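Side-chain contacts in UV damage endonuclease (PDB 3TC3), which probably acts as a manganese-binding TIM-barrel endonuclease that cuts DNA at UV-induced and other lesions to start their excision repair: residues A[50-55]-A[92-97]; A[161-166]-A[172-177]. All coordinates share one frame; numbering follows the deposited sequence.

In the fold
Both contacts belong to one parallel eight-stranded TIM barrel, but they lie apart, with centres about 32 Å from each other and nearest atoms about 16 Å apart. Interaction 1 is peripheral: helix 48-71, which follows the first barrel strand, meets the chain that comes after the second, about 22 Å from the centre of the chain and away from the metal site. Interaction 2 joins the end of the fourth strand, 158-162, to helix 170-181. It lies closer to the metal site: the side chain of His162, in its strand segment, is about 5 Å from the bound manganese and about 4 Å from that of Glu195, which binds the metal together with Asp220, Asp251 and Glu288.

Interaction 1: A[50-55]-A[92-97]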
loop_
_atom_site.group_PDB
_atom_site.type_symbol
_atom_site.label_atom_id
_atom_site.label_comp_id
_atom_site.label_asym_id
_atom_site.label_seq_id
_atom_site.Cartn_x
_atom_site.Cartn_y
_atom_site.Cartn_z
ATOM N N ARG A 50 -7.511 -25.159 5.846
ATOM C CA ARG A 50 -6.985 -24.049 6.673
ATOM C C ARG A 50 -6.902 -22.716 5.885
ATOM O O ARG A 50 -7.221 -21.625 6.454
ATOM C CB ARG A 50 -5.620 -24.398 7.213
ATOM C CG ARG A 50 -4.991 -23.400 8.133
ATOM C CD ARG A 50 -4.679 -23.956 9.492
ATOM N NE ARG A 50 -3.557 -23.217 10.065
ATOM C CZ ARG A 50 -3.683 -22.262 10.985
ATOM N NH1 ARG A 50 -4.876 -21.952 11.463
ATOM N NH2 ARG A 50 -2.616 -21.627 11.433
ATOM N N VAL A 51 -6.475 -22.779 4.629
ATOM C CA VAL A 51 -6.448 -21.542 3.831
ATOM C C VAL A 51 -7.846 -20.968 3.712
ATOM O O VAL A 51 -8.008 -19.776 3.880
ATOM C CB VAL A 51 -5.849 -21.790 2.432
ATOM C CG1 VAL A 51 -6.153 -20.615 1.435
ATOM C CG2 VAL A 51 -4.352 -22.032 2.571
ATOM N N LEU A 52 -8.859 -21.778 3.424
ATOM C CA LEU A 52 -10.224 -21.270 3.274
ATOM C C LEU A 52 -10.751 -20.730 4.599
ATOM O O LEU A 52 -11.395 -19.702 4.608
ATOM C CB LEU A 52 -11.163 -22.360 2.676
ATOM C CG LEU A 52 -10.704 -22.685 1.253
ATOM C CD1 LEU A 52 -11.247 -24.094 0.782
ATOM C CD2 LEU A 52 -11.013 -21.555 0.256
ATOM N N LYS A 53 -10.430 -21.389 5.706
ATOM C CA LYS A 53 -10.868 -20.955 7.001
ATOM C C LYS A 53 -10.255 -19.623 7.364
ATOM O O LYS A 53 -10.978 -18.772 7.841
ATOM C CB LYS A 53 -10.495 -21.989 8.054
ATOM C CG LYS A 53 -11.025 -21.744 9.438
ATOM C CD LYS A 53 -10.841 -23.046 10.200
ATOM C CE LYS A 53 -10.081 -22.735 11.489
ATOM N NZ LYS A 53 -11.010 -22.290 12.573
ATOM N N VAL A 54 -8.956 -19.448 7.174
ATOM C CA VAL A 54 -8.358 -18.180 7.605
ATOM C C VAL A 54 -8.674 -17.088 6.574
ATOM O O VAL A 54 -8.902 -15.989 6.971
ATOM C CB VAL A 54 -6.862 -18.363 7.879
ATOM C CG1 VAL A 54 -6.153 -17.015 8.231
ATOM C CG2 VAL A 54 -6.653 -19.417 8.966
ATOM N N SER A 55 -8.746 -17.427 5.273
ATOM C CA SER A 55 -9.211 -16.429 4.289
ATOM C C SER A 55 -10.634 -15.937 4.583
ATOM O O SER A 55 -10.885 -14.735 4.572
ATOM C CB SER A 55 -9.112 -16.992 2.870
ATOM O OG SER A 55 -7.780 -17.436 2.532
ATOM N N PHE A 92 1.042 -23.718 -3.081
ATOM C CA PHE A 92 -0.319 -23.323 -2.843
ATOM C C PHE A 92 -1.132 -23.526 -4.150
ATOM O O PHE A 92 -0.815 -22.909 -5.159
ATOM C CB PHE A 92 -0.307 -21.817 -2.419
ATOM C CG PHE A 92 -1.662 -21.253 -2.142
ATOM C CD1 PHE A 92 -2.502 -20.931 -3.200
ATOM C CD2 PHE A 92 -2.043 -20.935 -0.859
ATOM C CE1 PHE A 92 -3.758 -20.372 -2.965
ATOM C CE2 PHE A 92 -3.282 -20.325 -0.586
ATOM C CZ PHE A 92 -4.142 -19.997 -1.637
ATOM N N HIS A 93 -2.245 -24.272 -4.058
ATOM C CA HIS A 93 -3.093 -24.465 -5.211
ATOM C C HIS A 93 -4.549 -24.434 -4.892
ATOM O O HIS A 93 -5.321 -25.246 -5.417
ATOM C CB HIS A 93 -2.777 -25.847 -5.857
ATOM C CG HIS A 93 -1.297 -26.071 -6.105
ATOM N ND1 HIS A 93 -0.625 -25.405 -7.015
ATOM C CD2 HIS A 93 -0.391 -26.931 -5.497
ATOM C CE1 HIS A 93 0.662 -25.798 -7.002
ATOM N NE2 HIS A 93 0.787 -26.728 -6.108
ATOM N N VAL A 94 -4.970 -23.510 -4.043
ATOM C CA VAL A 94 -6.336 -23.440 -3.574
ATOM C C VAL A 94 -7.144 -22.545 -4.525
ATOM O O VAL A 94 -6.720 -21.443 -4.872
ATOM C CB VAL A 94 -6.374 -22.857 -2.164
ATOM C CG1 VAL A 94 -7.827 -22.723 -1.615
ATOM C CG2 VAL A 94 -5.520 -23.649 -1.171
ATOM N N ASN A 95 -8.329 -23.004 -4.935
ATOM C CA ASN A 95 -9.130 -22.155 -5.812
ATOM C C ASN A 95 -10.002 -21.194 -4.997
ATOM O O ASN A 95 -11.223 -21.335 -4.888
ATOM C CB ASN A 95 -10.020 -23.016 -6.733
ATOM C CG ASN A 95 -10.729 -22.208 -7.793
ATOM O OD1 ASN A 95 -10.466 -21.022 -8.008
ATOM N ND2 ASN A 95 -11.606 -22.898 -8.546
ATOM N N TRP A 96 -9.335 -20.222 -4.390
ATOM C CA TRP A 96 -10.057 -19.271 -3.523
ATOM C C TRP A 96 -10.882 -18.316 -4.345
ATOM O O TRP A 96 -11.889 -17.769 -3.818
ATOM C CB TRP A 96 -9.077 -18.528 -2.591
ATOM C CG TRP A 96 -7.922 -17.871 -3.290
ATOM C CD1 TRP A 96 -6.681 -18.422 -3.593
ATOM C CD2 TRP A 96 -7.900 -16.531 -3.836
ATOM N NE1 TRP A 96 -5.885 -17.505 -4.234
ATOM C CE2 TRP A 96 -6.600 -16.349 -4.439
ATOM C CE3 TRP A 96 -8.809 -15.462 -3.827
ATOM C CZ2 TRP A 96 -6.229 -15.121 -5.038
ATOM C CZ3 TRP A 96 -8.469 -14.284 -4.458
ATOM C CH2 TRP A 96 -7.216 -14.109 -5.048
ATOM N N LYS A 97 -10.500 -18.066 -5.593
ATOM C CA LYS A 97 -11.235 -17.067 -6.426
ATOM C C LYS A 97 -12.648 -17.553 -6.648
ATOM O O LYS A 97 -13.603 -16.766 -6.547
ATOM C CB LYS A 97 -10.616 -16.867 -7.778
ATOM C CG LYS A 97 -9.268 -16.277 -7.756
ATOM C CD LYS A 97 -8.560 -16.583 -9.078
ATOM C CE LYS A 97 -7.124 -16.078 -9.096
ATOM N NZ LYS A 97 -6.501 -16.169 -10.493
#
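Val51 projects from helix 48-71 into the bend of the chain that precedes helix 96-99, where Phe92 and Val94 receive it. Its CB lies 4.1 Å from Val94 CG2. From there the side chain forks: CG1, set opposite the backbone N (chi1 165°), comes within 3.5 Å of Phe92 CE2 and 4.0 Å of Val94 CG2, while CG2 rests 3.7 Å from Phe92 CE2. A branched valine thus meets the ring with both methyls. Val94 meets both the ring and Leu52: its CG2 sits over one face of the Phe92 ring, near the rim, and its CG1 meets Leu52 CD2 at 3.9 Å, the two side chains running alongside in opposite senses. Shortening Val94 to an alanine removes both methyls and would probably open a gap beside Leu52 CD2 and Val51 CG1 and uncover part of the Phe92 face. The Val51 carbonyl O accepts both Ser55 N and, at 2.7 Å, Ser55 OG, from opposite faces of the carbonyl plane. Trp96 carries the bend on to helix 133-153. No hydrogen bond joins the two segments, and the meeting side chains are all apolar, which implies that dispersion, water exclusion and complementary shape hold helix and loop together here.

Interaction 2: A[161-166]-A[172-177]; sequences IHVGSS and ESLNRF
Leaving strand 158-162, the chain runs along the start of helix 170-181, with Val163 CA 6.9 Å from Phe177 CA and Ser166 CA 5.4 Å from Ser173 CA. With chi1 at 179°, Phe177 swings its ring away from its own backbone N and presents an edge to the strand end: Ile161 CD1 lies 3.8 Å from Phe177 CE2, and Val163 O approaches Phe177 CD2 at 3.3 Å, near the ring plane. Val163 CG1 touches the same CD2 and stands 4.3 Å from Leu174 CD2; aliphatic side chains and an aromatic ring suit this buried end. Near the serines polar groups lie close, yet no hydrogen bond joins the two segments directly. Small enough for a close approach, Ser173 sets CB 3.3 Å from Ser165 O, and its OG hydrogen-bonds Gly169 O while accepting a weak bond from Arg176 NH2. One guanidinium face of Arg176 lies over Ser173 CA. Asn129 bridges the segments, its O accepting Arg176 NE and its ND2 bonding Ser165 O and Ser173 O. Gly164 suits backbone angles that would jam a CB against the preceding carbonyl. This is the strand-to-helix connection of a TIM-barrel beta-alpha unit, at the C-terminal strand ends, where the His162 side chain touches Glu195, a manganese ligand.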
loop_
_atom_site.group_PDB
_atom_site.type_symbol
_atom_site.label_atom_id
_atom_site.label_comp_id
_atom_site.label_asym_id
_atom_site.label_seq_id
_atom_site.Cartn_x
_atom_site.Cartn_y
_atom_site.Cartn_z
ATOM N N ILE A 161 5.003 -0.729 -4.512
ATOM C CA ILE A 161 6.264 -1.376 -4.167
ATOM C C ILE A 161 7.453 -0.394 -4.121
ATOM O O ILE A 161 7.306 0.687 -4.610
ATOM C CB ILE A 161 6.656 -2.493 -5.163
ATOM C CG1 ILE A 161 6.808 -1.907 -6.565
ATOM C CG2 ILE A 161 5.573 -3.606 -5.087
ATOM C CD1 ILE A 161 7.419 -3.002 -7.628
ATOM N N HIS A 162 8.525 -0.779 -3.398
ATOM C CA HIS A 162 9.784 -0.042 -3.529
ATOM C C HIS A 162 10.486 -0.475 -4.789
ATOM O O HIS A 162 10.171 -1.493 -5.469
ATOM C CB HIS A 162 10.618 -0.364 -2.306
ATOM C CG HIS A 162 10.121 0.302 -1.090
ATOM N ND1 HIS A 162 9.893 -0.356 0.053
ATOM C CD2 HIS A 162 9.771 1.632 -0.860
ATOM C CE1 HIS A 162 9.479 0.531 1.009
ATOM N NE2 HIS A 162 9.399 1.741 0.446
ATOM N N VAL A 163 11.507 0.304 -5.196
ATOM C CA VAL A 163 12.233 -0.022 -6.392
ATOM C C VAL A 163 12.943 -1.382 -6.233
ATOM O O VAL A 163 13.066 -2.170 -7.187
ATOM C CB VAL A 163 13.197 1.144 -6.810
ATOM C CG1 VAL A 163 13.982 0.689 -7.960
ATOM C CG2 VAL A 163 12.357 2.314 -7.205
ATOM N N GLY A 164 13.465 -1.569 -5.030
ATOM C CA GLY A 164 14.017 -2.862 -4.745
ATOM C C GLY A 164 15.518 -2.824 -4.397
ATOM O O GLY A 164 16.007 -2.098 -3.504
ATOM N N SER A 165 16.289 -3.601 -5.162
ATOM C CA SER A 165 17.721 -3.785 -4.948
ATOM C C SER A 165 18.560 -2.663 -5.545
ATOM O O SER A 165 18.160 -2.118 -6.560
ATOM C CB SER A 165 17.996 -5.140 -5.661
ATOM O OG SER A 165 19.367 -5.406 -5.789
ATOM N N SER A 166 19.772 -2.433 -5.000
ATOM C CA SER A 166 20.712 -1.519 -5.640
ATOM C C SER A 166 21.987 -2.275 -6.082
ATOM O O SER A 166 23.022 -1.628 -6.304
ATOM C CB SER A 166 21.111 -0.341 -4.715
ATOM O OG SER A 166 21.678 -0.872 -3.553
ATOM N N GLU A 172 22.144 0.945 -12.984
ATOM C CA GLU A 172 21.852 -0.434 -13.471
ATOM C C GLU A 172 20.571 -0.938 -12.830
ATOM O O GLU A 172 19.768 -1.604 -13.477
ATOM C CB GLU A 172 22.982 -1.400 -13.147
ATOM C CG GLU A 172 24.129 -1.214 -14.198
ATOM C CD GLU A 172 25.178 -2.311 -14.218
ATOM O OE1 GLU A 172 24.816 -3.502 -14.071
ATOM O OE2 GLU A 172 26.393 -1.943 -14.445
ATOM N N SER A 173 20.440 -0.579 -11.569
ATOM C CA SER A 173 19.267 -1.072 -10.782
ATOM C C SER A 173 17.982 -0.423 -11.245
ATOM O O SER A 173 16.913 -1.097 -11.273
ATOM C CB SER A 173 19.492 -0.819 -9.286
ATOM O OG SER A 173 20.520 -1.716 -8.738
ATOM N N LEU A 174 18.031 0.866 -11.635
ATOM C CA LEU A 174 16.841 1.520 -12.229
ATOM C C LEU A 174 16.454 0.894 -13.600
ATOM O O LEU A 174 15.245 0.690 -13.897
ATOM C CB LEU A 174 17.025 3.089 -12.424
ATOM C CG LEU A 174 17.263 3.773 -11.090
ATOM C CD1 LEU A 174 17.553 5.265 -11.417
ATOM C CD2 LEU A 174 16.021 3.683 -10.198
ATOM N N ASN A 175 17.484 0.618 -14.431
ATOM C CA ASN A 175 17.176 0.060 -15.714
ATOM C C ASN A 175 16.692 -1.393 -15.600
ATOM O O ASN A 175 15.749 -1.731 -16.337
ATOM C CB ASN A 175 18.375 0.252 -16.617
ATOM C CG ASN A 175 18.393 1.709 -17.199
ATOM O OD1 ASN A 175 17.363 2.220 -17.770
ATOM N ND2 ASN A 175 19.491 2.378 -17.018
ATOM N N ARG A 176 17.207 -2.146 -14.632
ATOM C CA ARG A 176 16.678 -3.524 -14.397
ATOM C C ARG A 176 15.202 -3.412 -13.927
ATOM O O ARG A 176 14.348 -4.211 -14.358
ATOM C CB ARG A 176 17.397 -4.318 -13.297
ATOM C CG ARG A 176 18.832 -4.734 -13.705
ATOM C CD ARG A 176 19.350 -5.870 -12.753
ATOM N NE ARG A 176 19.140 -5.574 -11.321
ATOM C CZ ARG A 176 19.920 -4.779 -10.607
ATOM N NH1 ARG A 176 21.039 -4.223 -11.161
ATOM N NH2 ARG A 176 19.623 -4.528 -9.348
ATOM N N PHE A 177 14.892 -2.395 -13.131
ATOM C CA PHE A 177 13.482 -2.302 -12.730
ATOM C C PHE A 177 12.588 -2.096 -13.942
ATOM O O PHE A 177 11.526 -2.688 -14.073
ATOM C CB PHE A 177 13.334 -1.148 -11.752
ATOM C CG PHE A 177 11.906 -0.962 -11.286
ATOM C CD1 PHE A 177 10.950 -0.254 -12.073
ATOM C CD2 PHE A 177 11.521 -1.483 -10.048
ATOM C CE1 PHE A 177 9.659 -0.181 -11.623
ATOM C CE2 PHE A 177 10.176 -1.411 -9.628
ATOM C CZ PHE A 177 9.239 -0.710 -10.401
#